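PDB 4Y68: putative nisin-resistance protein from Streptococcus agalactiae 515, which probably acts as a membrane-anchored peptidase of family S41 that recognises the lantibiotic nisin and confers resistance to it. Local coordinates for residues A[59-62]-A[63-67]. Sequence-based numbering, arbitrary orientation.
Sequences RQRS and EKKLK
The R59 guanidinium meets the E63 carboxylate obliquely, the two planes turned 61° apart, in a salt bridge that spans one helical turn. R59 NE donates to E63 OE2 at 2.9 Å, a bent bond (133° at the hydrogen) that reaches the oxygen from above the carboxylate plane. A water at the guanidinium edge, in its plane, accepts from R59 NH2 (2.9 Å) and donates to the same OE2. Two further carboxylates, E44 and D41 of helix 32-46, take R59 NH1 and NH2, tying helix 55-66 to helix 32-46. At the edge of the R61 guanidinium lies K65 NZ, 3.9 Å from R61 NE; the like charges are probably eased by E81 of helix 72-87, which binds R61 NH2. R59-E63 and R61-K65 are i to i+4 neighbours along helix 55-66, part of an N-terminal helical bundle. R61 and K65 run side by side, K65 bending at its last torsion (chi4 78°) to bring NZ near R61 CG. In the backbone, E63 N binds R59 O almost straight (2.9 Å), and L66 N binds S62 O (3.0 Å). S62 is buried between V79 of helix 72-87 and L40 of helix 32-46; L66 packs on S75 and I78.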
ATOM      1  N   ARG A  59      -8.092 -14.270 -22.254  1.00 25.11           N
ATOM      2  CA  ARG A  59      -8.794 -13.069 -22.670  1.00 26.18           C
ATOM      3  C   ARG A  59      -9.887 -13.400 -23.693  1.00 30.02           C
ATOM      4  O   ARG A  59     -11.018 -12.908 -23.590  1.00 28.01           O
ATOM      5  CB  ARG A  59      -7.829 -12.031 -23.255  1.00 22.55           C
ATOM      6  CG  ARG A  59      -8.565 -10.967 -24.052  1.00 27.53           C
ATOM      7  CD  ARG A  59      -7.735  -9.730 -24.384  1.00 25.87           C
ATOM      8  NE  ARG A  59      -8.607  -8.569 -24.577  1.00 26.14           N
ATOM      9  CZ  ARG A  59      -8.170  -7.319 -24.740  1.00 28.89           C
ATOM     10  NH1 ARG A  59      -6.868  -7.065 -24.768  1.00 26.14           N
ATOM     11  NH2 ARG A  59      -9.030  -6.322 -24.879  1.00 26.11           N
ATOM     12  N   GLN A  60      -9.548 -14.226 -24.680  1.00 28.79           N
ATOM     13  CA  GLN A  60     -10.524 -14.651 -25.681  1.00 33.23           C
ATOM     14  C   GLN A  60     -11.691 -15.356 -25.007  1.00 31.05           C
ATOM     15  O   GLN A  60     -12.851 -15.068 -25.298  1.00 32.53           O
ATOM     16  CB  GLN A  60      -9.868 -15.560 -26.735  1.00 33.12           C
ATOM     17  CG  GLN A  60     -10.850 -16.311 -27.644  1.00 40.78           C
ATOM     18  CD  GLN A  60     -11.277 -17.678 -27.083  1.00 44.61           C
ATOM     19  OE1 GLN A  60     -10.577 -18.289 -26.249  1.00 41.40           O
ATOM     20  NE2 GLN A  60     -12.433 -18.162 -27.539  1.00 44.52           N
ATOM     21  N   ARG A  61     -11.389 -16.260 -24.081  1.00 32.26           N
ATOM     22  CA  ARG A  61     -12.447 -16.980 -23.382  1.00 33.33           C
ATOM     23  C   ARG A  61     -13.339 -16.011 -22.612  1.00 34.69           C
ATOM     24  O   ARG A  61     -14.555 -16.206 -22.488  1.00 31.79           O
ATOM     25  CB  ARG A  61     -11.864 -18.019 -22.427  1.00 33.66           C
ATOM     26  CG  ARG A  61     -12.948 -18.751 -21.649  1.00 41.47           C
ATOM     27  CD  ARG A  61     -12.426 -20.015 -20.959  1.00 50.06           C
ATOM     28  NE  ARG A  61     -11.385 -19.724 -19.979  1.00 41.46           N
ATOM     29  CZ  ARG A  61     -10.110 -20.063 -20.118  1.00 43.70           C
ATOM     30  NH1 ARG A  61      -9.709 -20.727 -21.191  1.00 45.26           N
ATOM     31  NH2 ARG A  61      -9.237 -19.748 -19.175  1.00 45.58           N
ATOM     32  N   SER A  62     -12.723 -14.958 -22.088  1.00 30.10           N
ATOM     33  CA  SER A  62     -13.456 -13.973 -21.318  1.00 29.97           C
ATOM     34  C   SER A  62     -14.385 -13.140 -22.219  1.00 28.73           C
ATOM     35  O   SER A  62     -15.548 -12.911 -21.901  1.00 28.86           O
ATOM     36  CB  SER A  62     -12.457 -13.088 -20.575  1.00 31.15           C
ATOM     37  OG  SER A  62     -13.132 -12.086 -19.862  1.00 33.93           O
ATOM     38  N   GLU A  63     -13.862 -12.705 -23.360  1.00 30.56           N
ATOM     39  CA  GLU A  63     -14.663 -11.983 -24.354  1.00 33.15           C
ATOM     40  C   GLU A  63     -15.862 -12.798 -24.864  1.00 30.62           C
ATOM     41  O   GLU A  63     -16.940 -12.253 -25.099  1.00 30.23           O
ATOM     42  CB  GLU A  63     -13.780 -11.560 -25.526  1.00 28.02           C
ATOM     43  CG  GLU A  63     -12.778 -10.505 -25.139  1.00 28.55           C
ATOM     44  CD  GLU A  63     -11.697 -10.330 -26.158  1.00 30.91           C
ATOM     45  OE1 GLU A  63     -11.608 -11.183 -27.057  1.00 35.95           O
ATOM     46  OE2 GLU A  63     -10.929  -9.345 -26.063  1.00 33.63           O
ATOM     47  N   LYS A  64     -15.682 -14.105 -25.011  1.00 33.33           N
ATOM     48  CA  LYS A  64     -16.775 -14.964 -25.477  1.00 30.42           C
ATOM     49  C   LYS A  64     -17.915 -14.959 -24.464  1.00 32.21           C
ATOM     50  O   LYS A  64     -19.072 -14.754 -24.830  1.00 35.15           O
ATOM     51  CB  LYS A  64     -16.283 -16.392 -25.746  1.00 31.60           C
ATOM     52  CG  LYS A  64     -17.388 -17.357 -26.195  1.00 40.21           C
ATOM     53  CD  LYS A  64     -16.828 -18.598 -26.880  1.00 48.21           C
ATOM     54  CE  LYS A  64     -17.238 -19.895 -26.169  1.00 51.07           C
ATOM     55  NZ  LYS A  64     -16.844 -21.126 -26.935  1.00 54.09           N
ATOM     56  N   LYS A  65     -17.596 -15.142 -23.185  1.00 30.72           N
ATOM     57  CA  LYS A  65     -18.626 -15.048 -22.154  1.00 30.43           C
ATOM     58  C   LYS A  65     -19.259 -13.642 -22.104  1.00 32.30           C
ATOM     59  O   LYS A  65     -20.462 -13.512 -21.886  1.00 31.31           O
ATOM     60  CB  LYS A  65     -18.045 -15.419 -20.778  1.00 31.41           C
ATOM     61  CG  LYS A  65     -17.382 -16.800 -20.732  1.00 31.48           C
ATOM     62  CD  LYS A  65     -17.175 -17.257 -19.284  1.00 36.59           C
ATOM     63  CE  LYS A  65     -16.625 -18.686 -19.207  1.00 48.20           C
ATOM     64  NZ  LYS A  65     -15.152 -18.789 -19.486  1.00 48.98           N
ATOM     65  N   LEU A  66     -18.456 -12.591 -22.291  1.00 29.40           N
ATOM     66  CA  LEU A  66     -18.981 -11.234 -22.142  1.00 28.48           C
ATOM     67  C   LEU A  66     -20.078 -10.928 -23.173  1.00 31.46           C
ATOM     68  O   LEU A  66     -20.930 -10.089 -22.925  1.00 31.13           O
ATOM     69  CB  LEU A  66     -17.855 -10.191 -22.247  1.00 26.52           C
ATOM     70  CG  LEU A  66     -16.921 -10.003 -21.046  1.00 25.19           C
ATOM     71  CD1 LEU A  66     -15.881  -8.922 -21.345  1.00 26.85           C
ATOM     72  CD2 LEU A  66     -17.700  -9.644 -19.808  1.00 22.97           C
ATOM     73  N   LYS A  67     -20.065 -11.615 -24.316  1.00 33.01           N
ATOM     74  CA  LYS A  67     -21.057 -11.364 -25.366  1.00 35.54           C
ATOM     75  C   LYS A  67     -22.487 -11.554 -24.848  1.00 35.73           C
ATOM     76  O   LYS A  67     -23.408 -10.882 -25.298  1.00 35.24           O
ATOM     77  CB  LYS A  67     -20.830 -12.274 -26.591  1.00 37.73           C
ATOM     78  CG  LYS A  67     -19.436 -12.198 -27.221  1.00 36.96           C
ATOM     79  CD  LYS A  67     -19.485 -11.927 -28.733  1.00 43.47           C
ATOM     80  CE  LYS A  67     -20.154 -10.577 -29.037  1.00 52.93           C
ATOM     81  NZ  LYS A  67     -19.261  -9.627 -29.776  1.00 57.68           N
TER
HETATM   82  O   HOH W   1     -11.854  -6.838 -24.901  1.00 29.06           O